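Local coordinates for protein ribonuclease (Nicotiana glutinosa, PDB 1IYB) that probably cleaves RNA as a plant member of the ribonuclease T2 family and binds guanosine-5'-monophosphate through a guanine-recognising site, at residues 134-139 with 149-154; 143-148 with 160-165. All coordinates share one frame; numbering follows the deposited sequence.

Interaction 1 (134-139 with 149-154); sequences AGIHPD and KNAIRS. Unlike the reference sequence in segment 134-139: His137 (reference Asn).
Ala151 meets both Ala134 and Ile136, and its methyl group carries the whole contact that segment 149-154 makes with the loop 134-139. Following the helix from its Lys149 end, the carbonyl O of Lys149 takes the N-H of Arg153 at 2.9 Å, a regular helical bond that spans Ala151. Asn150, on the same turn, lays its OD1 over one face of the Arg153 guanidinium, displaced toward the rim rather than centred.

At Ala151 the CB points at the loop and makes two apolar contacts, to Ala134 CB at 3.8 Å and to Ile136 CD1 at 4.2 Å. These two partners lie 4.5 Å apart, Ala134 CB to Ile136 CD1, so the three carbons form a compact triangle. Small side chains on both sides permit the approach: the Ala134 and Ala151 CA atoms are 6.3 Å apart. Ile136 arrives with its longer branch, CG1 set beside its backbone N (chi1 -59°) and CD1 extended beyond it (chi2 173°), which carries the terminal methyl toward the helix.

A Schellman motif ends helix 127-133 just where the two loop residues emerge. Gly135, with positive phi (81°), is its C-prime residue; Gly135 N bonds back to Gln132 O and Ile136 N to Leu131 O. Ala134 and Ile136 thus flank the glycine of the motif, and Ile136 also packs on Leu131 and Phe205.

Past Ala151 no side chain of the segment meets the loop. Ile152 is buried against Pro160 instead, and Ser154 N closes the next helical bond on Asn150 O at 2.9 Å.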
ATOM      1  N   ALA A 134       7.458 -23.481  27.158  1.00 12.87           N
ATOM      2  CA  ALA A 134       6.778 -22.820  28.266  1.00 11.48           C
ATOM      3  C   ALA A 134       5.384 -23.403  28.503  1.00 11.11           C
ATOM      4  O   ALA A 134       4.579 -22.830  29.235  1.00 11.37           O
ATOM      5  CB  ALA A 134       6.679 -21.317  27.995  1.00 13.17           C
ATOM      6  N   GLY A 135       5.099 -24.541  27.879  1.00 10.37           N
ATOM      7  CA  GLY A 135       3.803 -25.171  28.063  1.00 10.74           C
ATOM      8  C   GLY A 135       2.681 -24.581  27.228  1.00 10.97           C
ATOM      9  O   GLY A 135       1.505 -24.784  27.527  1.00 14.26           O
ATOM     10  N   ILE A 136       3.046 -23.845  26.184  1.00 11.66           N
ATOM     11  CA  ILE A 136       2.072 -23.224  25.292  1.00 11.06           C
ATOM     12  C   ILE A 136       2.127 -23.998  23.978  1.00 12.31           C
ATOM     13  O   ILE A 136       3.033 -23.804  23.172  1.00 12.34           O
ATOM     14  CB  ILE A 136       2.423 -21.730  25.063  1.00 10.16           C
ATOM     15  CG1 ILE A 136       2.438 -21.006  26.413  1.00 10.47           C
ATOM     16  CG2 ILE A 136       1.419 -21.083  24.116  1.00  9.55           C
ATOM     17  CD1 ILE A 136       2.929 -19.568  26.359  1.00 11.60           C
ATOM     18  N   HIS A 137       1.161 -24.890  23.778  1.00 12.88           N
ATOM     19  CA  HIS A 137       1.138 -25.719  22.579  1.00 14.15           C
ATOM     20  C   HIS A 137      -0.033 -25.450  21.647  1.00 12.57           C
ATOM     21  O   HIS A 137      -1.091 -24.976  22.068  1.00 13.06           O
ATOM     22  CB  HIS A 137       1.117 -27.204  22.957  1.00 17.17           C
ATOM     23  CG  HIS A 137       2.071 -27.567  24.050  1.00 19.40           C
ATOM     24  ND1 HIS A 137       1.712 -27.564  25.381  1.00 22.42           N
ATOM     25  CD2 HIS A 137       3.373 -27.930  24.013  1.00 22.61           C
ATOM     26  CE1 HIS A 137       2.752 -27.911  26.117  1.00 25.89           C
ATOM     27  NE2 HIS A 137       3.774 -28.138  25.312  1.00 25.08           N
ATOM     28  N   PRO A 138       0.151 -25.748  20.351  1.00 13.72           N
ATOM     29  CA  PRO A 138      -0.891 -25.549  19.340  1.00 14.25           C
ATOM     30  C   PRO A 138      -1.865 -26.723  19.392  1.00 15.51           C
ATOM     31  O   PRO A 138      -1.929 -27.543  18.472  1.00 15.56           O
ATOM     32  CB  PRO A 138      -0.093 -25.501  18.041  1.00 14.27           C
ATOM     33  CG  PRO A 138       1.009 -26.471  18.303  1.00 13.17           C
ATOM     34  CD  PRO A 138       1.427 -26.135  19.723  1.00 14.09           C
ATOM     35  N   ASP A 139      -2.613 -26.792  20.489  1.00 16.40           N
ATOM     36  CA  ASP A 139      -3.580 -27.861  20.716  1.00 17.31           C
ATOM     37  C   ASP A 139      -5.018 -27.358  20.779  1.00 17.82           C
ATOM     38  O   ASP A 139      -5.895 -28.039  21.315  1.00 18.17           O
ATOM     39  CB  ASP A 139      -3.249 -28.583  22.023  1.00 19.08           C
ATOM     40  CG  ASP A 139      -3.049 -27.625  23.186  1.00 21.00           C
ATOM     41  OD1 ASP A 139      -3.661 -26.534  23.178  1.00 19.77           O
ATOM     42  OD2 ASP A 139      -2.285 -27.965  24.114  1.00 24.88           O
ATOM     43  N   LYS A 149       3.707 -13.463  25.047  1.00  7.74           N
ATOM     44  CA  LYS A 149       4.710 -12.410  24.917  1.00  8.15           C
ATOM     45  C   LYS A 149       5.909 -12.654  25.828  1.00  7.89           C
ATOM     46  O   LYS A 149       7.059 -12.560  25.400  1.00  8.35           O
ATOM     47  CB  LYS A 149       4.104 -11.051  25.278  1.00  9.49           C
ATOM     48  CG  LYS A 149       3.094 -10.507  24.294  1.00 12.73           C
ATOM     49  CD  LYS A 149       2.546  -9.182  24.801  1.00 15.10           C
ATOM     50  CE  LYS A 149       1.601  -8.537  23.806  1.00 15.98           C
ATOM     51  NZ  LYS A 149       1.142  -7.203  24.293  1.00 19.70           N
ATOM     52  N   ASN A 150       5.634 -12.975  27.087  1.00  8.92           N
ATOM     53  CA  ASN A 150       6.706 -13.179  28.052  1.00  9.77           C
ATOM     54  C   ASN A 150       7.528 -14.444  27.852  1.00 10.43           C
ATOM     55  O   ASN A 150       8.715 -14.465  28.171  1.00  9.98           O
ATOM     56  CB  ASN A 150       6.142 -13.105  29.474  1.00 11.95           C
ATOM     57  CG  ASN A 150       5.580 -11.728  29.798  1.00 16.09           C
ATOM     58  OD1 ASN A 150       6.038 -10.720  29.253  1.00 18.25           O
ATOM     59  ND2 ASN A 150       4.600 -11.676  30.691  1.00 18.05           N
ATOM     60  N   ALA A 151       6.912 -15.492  27.315  1.00  9.38           N
ATOM     61  CA  ALA A 151       7.643 -16.724  27.057  1.00  8.97           C
ATOM     62  C   ALA A 151       8.697 -16.411  25.995  1.00  8.89           C
ATOM     63  O   ALA A 151       9.840 -16.854  26.080  1.00  9.86           O
ATOM     64  CB  ALA A 151       6.694 -17.804  26.554  1.00  8.31           C
ATOM     65  N   ILE A 152       8.300 -15.629  24.996  1.00  8.99           N
ATOM     66  CA  ILE A 152       9.212 -15.254  23.924  1.00  8.55           C
ATOM     67  C   ILE A 152      10.281 -14.279  24.416  1.00  8.82           C
ATOM     68  O   ILE A 152      11.458 -14.423  24.085  1.00  9.54           O
ATOM     69  CB  ILE A 152       8.428 -14.645  22.744  1.00  7.94           C
ATOM     70  CG1 ILE A 152       7.528 -15.726  22.132  1.00  9.61           C
ATOM     71  CG2 ILE A 152       9.390 -14.080  21.704  1.00  9.01           C
ATOM     72  CD1 ILE A 152       6.479 -15.186  21.186  1.00 10.66           C
ATOM     73  N   ARG A 153       9.877 -13.302  25.220  1.00  9.10           N
ATOM     74  CA  ARG A 153      10.830 -12.330  25.741  1.00 10.39           C
ATOM     75  C   ARG A 153      11.909 -13.008  26.581  1.00 10.98           C
ATOM     76  O   ARG A 153      13.089 -12.686  26.467  1.00 10.62           O
ATOM     77  CB  ARG A 153      10.112 -11.274  26.582  1.00 10.54           C
ATOM     78  CG  ARG A 153      11.042 -10.181  27.082  1.00 11.71           C
ATOM     79  CD  ARG A 153      10.293  -9.141  27.892  1.00 14.72           C
ATOM     80  NE  ARG A 153       9.693  -9.710  29.094  1.00 14.84           N
ATOM     81  CZ  ARG A 153       9.000  -9.006  29.984  1.00 18.73           C
ATOM     82  NH1 ARG A 153       8.820  -7.702  29.807  1.00 20.03           N
ATOM     83  NH2 ARG A 153       8.486  -9.606  31.051  1.00 19.45           N
ATOM     84  N   SER A 154      11.507 -13.951  27.428  1.00 11.25           N
ATOM     85  CA  SER A 154      12.467 -14.653  28.270  1.00 12.43           C
ATOM     86  C   SER A 154      13.453 -15.465  27.435  1.00 13.08           C
ATOM     87  O   SER A 154      14.612 -15.635  27.817  1.00 14.76           O
ATOM     88  CB  SER A 154      11.742 -15.590  29.242  1.00 13.25           C
ATOM     89  OG  SER A 154      10.930 -14.860  30.141  1.00 16.46           O
TER

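Interaction 2 (143-148 with 160-165); sequences YSLNSI and PGIECN
Leu145 and Ile148, from the first turn of helix 145-156, pack on Ile162 of strand 161-166, one of the two outermost strands within this chain of the four-stranded antiparallel sheet of this T2-family ribonuclease. The contact is thus a helix start laid over one face of an edge strand, and no hydrogen bond joins the two segments.

The apolar contacts all converge on Ile162, whose CB points at the helix while that of Glu163 points away. Leu145 CD1 sits against the branch point of the isoleucine, equally close at 3.7 Å to Ile162 CB and CG2, and 3.9 Å from Ile162 CG1. It gets there because CG of Leu145 is anti to its backbone N (chi1 177°), which brings the end of the side chain nearer than its CB direction suggests; the two side chains run antiparallel alongside each other. Ile148 joins less intimately: its CG2 meets Ile162 CD1 at 4.0 Å, the two side chains crossing at a slant. Ile162 also rests on Leu174 of the neighbouring strand and Ile148 on Ile203, so the contact is buried on several sides.

Covalent and backbone ties hold the strand in place. Cys164 forms a disulfide with Cys199, while Gly161 and Glu163 pair through their backbones with strand 172-182.

Two side-chain hydrogen bonds lie within segment 143-148, at the start of the helix. Ser144 is the N-cap, its OG accepting Ser147 N at 3.1 Å with an N-H...O angle of 142°. Ser147 returns a bond: its OG donates to Ser144 O at 2.7 Å, tilted 17° from the carbonyl plane.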
ATOM      1  N   TYR A 143      -4.649 -19.370  25.631  1.00 12.60           N
ATOM      2  CA  TYR A 143      -3.550 -18.869  26.439  1.00 12.59           C
ATOM      3  C   TYR A 143      -3.641 -17.359  26.556  1.00 12.73           C
ATOM      4  O   TYR A 143      -4.192 -16.695  25.679  1.00 13.46           O
ATOM      5  CB  TYR A 143      -2.213 -19.257  25.797  1.00 12.26           C
ATOM      6  CG  TYR A 143      -2.078 -20.739  25.533  1.00 12.55           C
ATOM      7  CD1 TYR A 143      -2.615 -21.318  24.381  1.00 12.35           C
ATOM      8  CD2 TYR A 143      -1.458 -21.572  26.460  1.00 11.80           C
ATOM      9  CE1 TYR A 143      -2.538 -22.696  24.161  1.00 13.07           C
ATOM     10  CE2 TYR A 143      -1.377 -22.947  26.251  1.00 11.94           C
ATOM     11  CZ  TYR A 143      -1.916 -23.502  25.105  1.00 13.02           C
ATOM     12  OH  TYR A 143      -1.839 -24.861  24.906  1.00 13.09           O
ATOM     13  N   SER A 144      -3.101 -16.811  27.638  1.00 12.50           N
ATOM     14  CA  SER A 144      -3.144 -15.373  27.820  1.00 12.72           C
ATOM     15  C   SER A 144      -2.136 -14.734  26.880  1.00 11.79           C
ATOM     16  O   SER A 144      -1.079 -15.303  26.602  1.00 11.33           O
ATOM     17  CB  SER A 144      -2.817 -14.984  29.267  1.00 13.74           C
ATOM     18  OG  SER A 144      -1.462 -15.237  29.582  1.00 15.44           O
ATOM     19  N   LEU A 145      -2.477 -13.551  26.388  1.00 11.50           N
ATOM     20  CA  LEU A 145      -1.603 -12.823  25.485  1.00 11.29           C
ATOM     21  C   LEU A 145      -0.254 -12.574  26.158  1.00 11.31           C
ATOM     22  O   LEU A 145       0.806 -12.746  25.550  1.00 10.29           O
ATOM     23  CB  LEU A 145      -2.260 -11.498  25.102  1.00 13.06           C
ATOM     24  CG  LEU A 145      -1.473 -10.538  24.217  1.00 14.01           C
ATOM     25  CD1 LEU A 145      -1.151 -11.201  22.887  1.00 14.93           C
ATOM     26  CD2 LEU A 145      -2.299  -9.275  24.008  1.00 13.68           C
ATOM     27  N   ASN A 146      -0.293 -12.182  27.427  1.00 11.13           N
ATOM     28  CA  ASN A 146       0.932 -11.912  28.162  1.00 12.50           C
ATOM     29  C   ASN A 146       1.832 -13.137  28.344  1.00 10.54           C
ATOM     30  O   ASN A 146       3.058 -13.009  28.352  1.00  9.62           O
ATOM     31  CB  ASN A 146       0.604 -11.302  29.527  1.00 15.90           C
ATOM     32  CG  ASN A 146       0.176  -9.852  29.432  1.00 20.78           C
ATOM     33  OD1 ASN A 146       0.870  -9.027  28.833  1.00 24.79           O
ATOM     34  ND2 ASN A 146      -0.964  -9.528  30.034  1.00 22.87           N
ATOM     35  N   SER A 147       1.241 -14.322  28.484  1.00  8.23           N
ATOM     36  CA  SER A 147       2.042 -15.532  28.654  1.00  8.75           C
ATOM     37  C   SER A 147       2.844 -15.801  27.382  1.00  7.36           C
ATOM     38  O   SER A 147       3.998 -16.233  27.435  1.00  6.90           O
ATOM     39  CB  SER A 147       1.149 -16.740  28.967  1.00  8.69           C
ATOM     40  OG  SER A 147       0.415 -17.165  27.830  1.00 12.18           O
ATOM     41  N   ILE A 148       2.222 -15.529  26.240  1.00  7.62           N
ATOM     42  CA  ILE A 148       2.856 -15.734  24.946  1.00  7.80           C
ATOM     43  C   ILE A 148       3.991 -14.727  24.756  1.00  8.27           C
ATOM     44  O   ILE A 148       5.102 -15.091  24.365  1.00  8.47           O
ATOM     45  CB  ILE A 148       1.812 -15.590  23.806  1.00  8.53           C
ATOM     46  CG1 ILE A 148       0.780 -16.719  23.908  1.00 10.72           C
ATOM     47  CG2 ILE A 148       2.497 -15.613  22.441  1.00  8.38           C
ATOM     48  CD1 ILE A 148      -0.422 -16.543  22.993  1.00 13.05           C
ATOM     49  N   PRO A 160       8.065  -9.337  21.841  1.00  8.13           N
ATOM     50  CA  PRO A 160       7.476  -9.492  20.510  1.00  8.03           C
ATOM     51  C   PRO A 160       6.142  -8.775  20.343  1.00  8.10           C
ATOM     52  O   PRO A 160       5.505  -8.364  21.315  1.00  8.77           O
ATOM     53  CB  PRO A 160       7.297 -10.997  20.406  1.00  6.61           C
ATOM     54  CG  PRO A 160       6.838 -11.334  21.793  1.00  8.42           C
ATOM     55  CD  PRO A 160       7.813 -10.538  22.660  1.00  8.06           C
ATOM     56  N   GLY A 161       5.735  -8.636  19.087  1.00  7.39           N
ATOM     57  CA  GLY A 161       4.452  -8.045  18.761  1.00  6.38           C
ATOM     58  C   GLY A 161       3.582  -9.232  18.388  1.00  6.40           C
ATOM     59  O   GLY A 161       4.031 -10.122  17.660  1.00  6.44           O
ATOM     60  N   ILE A 162       2.353  -9.269  18.890  1.00  7.11           N
ATOM     61  CA  ILE A 162       1.448 -10.377  18.602  1.00  7.49           C
ATOM     62  C   ILE A 162       0.217  -9.911  17.825  1.00  8.87           C
ATOM     63  O   ILE A 162      -0.467  -8.974  18.237  1.00  9.60           O
ATOM     64  CB  ILE A 162       0.972 -11.055  19.910  1.00  9.06           C
ATOM     65  CG1 ILE A 162       2.175 -11.413  20.788  1.00 11.33           C
ATOM     66  CG2 ILE A 162       0.160 -12.299  19.580  1.00  9.58           C
ATOM     67  CD1 ILE A 162       3.148 -12.392  20.155  1.00  9.53           C
ATOM     68  N   GLU A 163      -0.063 -10.570  16.703  1.00  8.57           N
ATOM     69  CA  GLU A 163      -1.218 -10.230  15.877  1.00  8.99           C
ATOM     70  C   GLU A 163      -2.180 -11.404  15.864  1.00  8.80           C
ATOM     71  O   GLU A 163      -1.761 -12.556  15.745  1.00  7.19           O
ATOM     72  CB  GLU A 163      -0.792  -9.930  14.437  1.00  9.52           C
ATOM     73  CG  GLU A 163      -1.929  -9.428  13.560  1.00 13.06           C
ATOM     74  CD  GLU A 163      -1.598  -9.468  12.078  1.00 16.27           C
ATOM     75  OE1 GLU A 163      -0.400  -9.444  11.731  1.00 17.64           O
ATOM     76  OE2 GLU A 163      -2.542  -9.514  11.262  1.00 19.69           O
ATOM     77  N   CYS A 164      -3.469 -11.106  15.974  1.00  8.15           N
ATOM     78  CA  CYS A 164      -4.502 -12.130  15.975  1.00  9.96           C
ATOM     79  C   CYS A 164      -5.486 -11.936  14.837  1.00 10.57           C
ATOM     80  O   CYS A 164      -5.623 -10.838  14.301  1.00 12.73           O
ATOM     81  CB  CYS A 164      -5.288 -12.090  17.291  1.00 10.08           C
ATOM     82  SG  CYS A 164      -4.298 -12.527  18.751  1.00 12.64           S
ATOM     83  N   ASN A 165      -6.144 -13.022  14.455  1.00 10.94           N
ATOM     84  CA  ASN A 165      -7.188 -12.966  13.444  1.00 11.56           C
ATOM     85  C   ASN A 165      -8.306 -13.835  14.009  1.00 13.56           C
ATOM     86  O   ASN A 165      -8.212 -14.293  15.149  1.00 11.85           O
ATOM     87  CB  ASN A 165      -6.699 -13.439  12.059  1.00 11.37           C
ATOM     88  CG  ASN A 165      -6.461 -14.941  11.965  1.00 11.78           C
ATOM     89  OD1 ASN A 165      -6.365 -15.480  10.859  1.00 13.33           O
ATOM     90  ND2 ASN A 165      -6.349 -15.612  13.095  1.00  9.79           N
TER

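Overall arrangement
Interactions 1 and 2 both draw on helix 145-156, and their centres lie about 9 Å apart. Their parts interleave along it: Ser147 of interaction 2 touches Ile136 of interaction 1, and Lys149 of interaction 1 touches Ile162 of interaction 2. Tyr143 bridges the two contacts. Its CE2 is 3.6 Å from Ile136 CA, and its OH is hydrogen-bonded to His137 N and Asp139 OD1 and, probably, to His137 O at 2.9 Å. A second junction is the packing of Lys149 O on Pro160 CD at 3.5 Å. No residue of either contact lines the guanosine-5'-monophosphate pocket. The link to it is indirect: Glu163 of interaction 2 pairs through its backbone with Tyr175, a pocket residue.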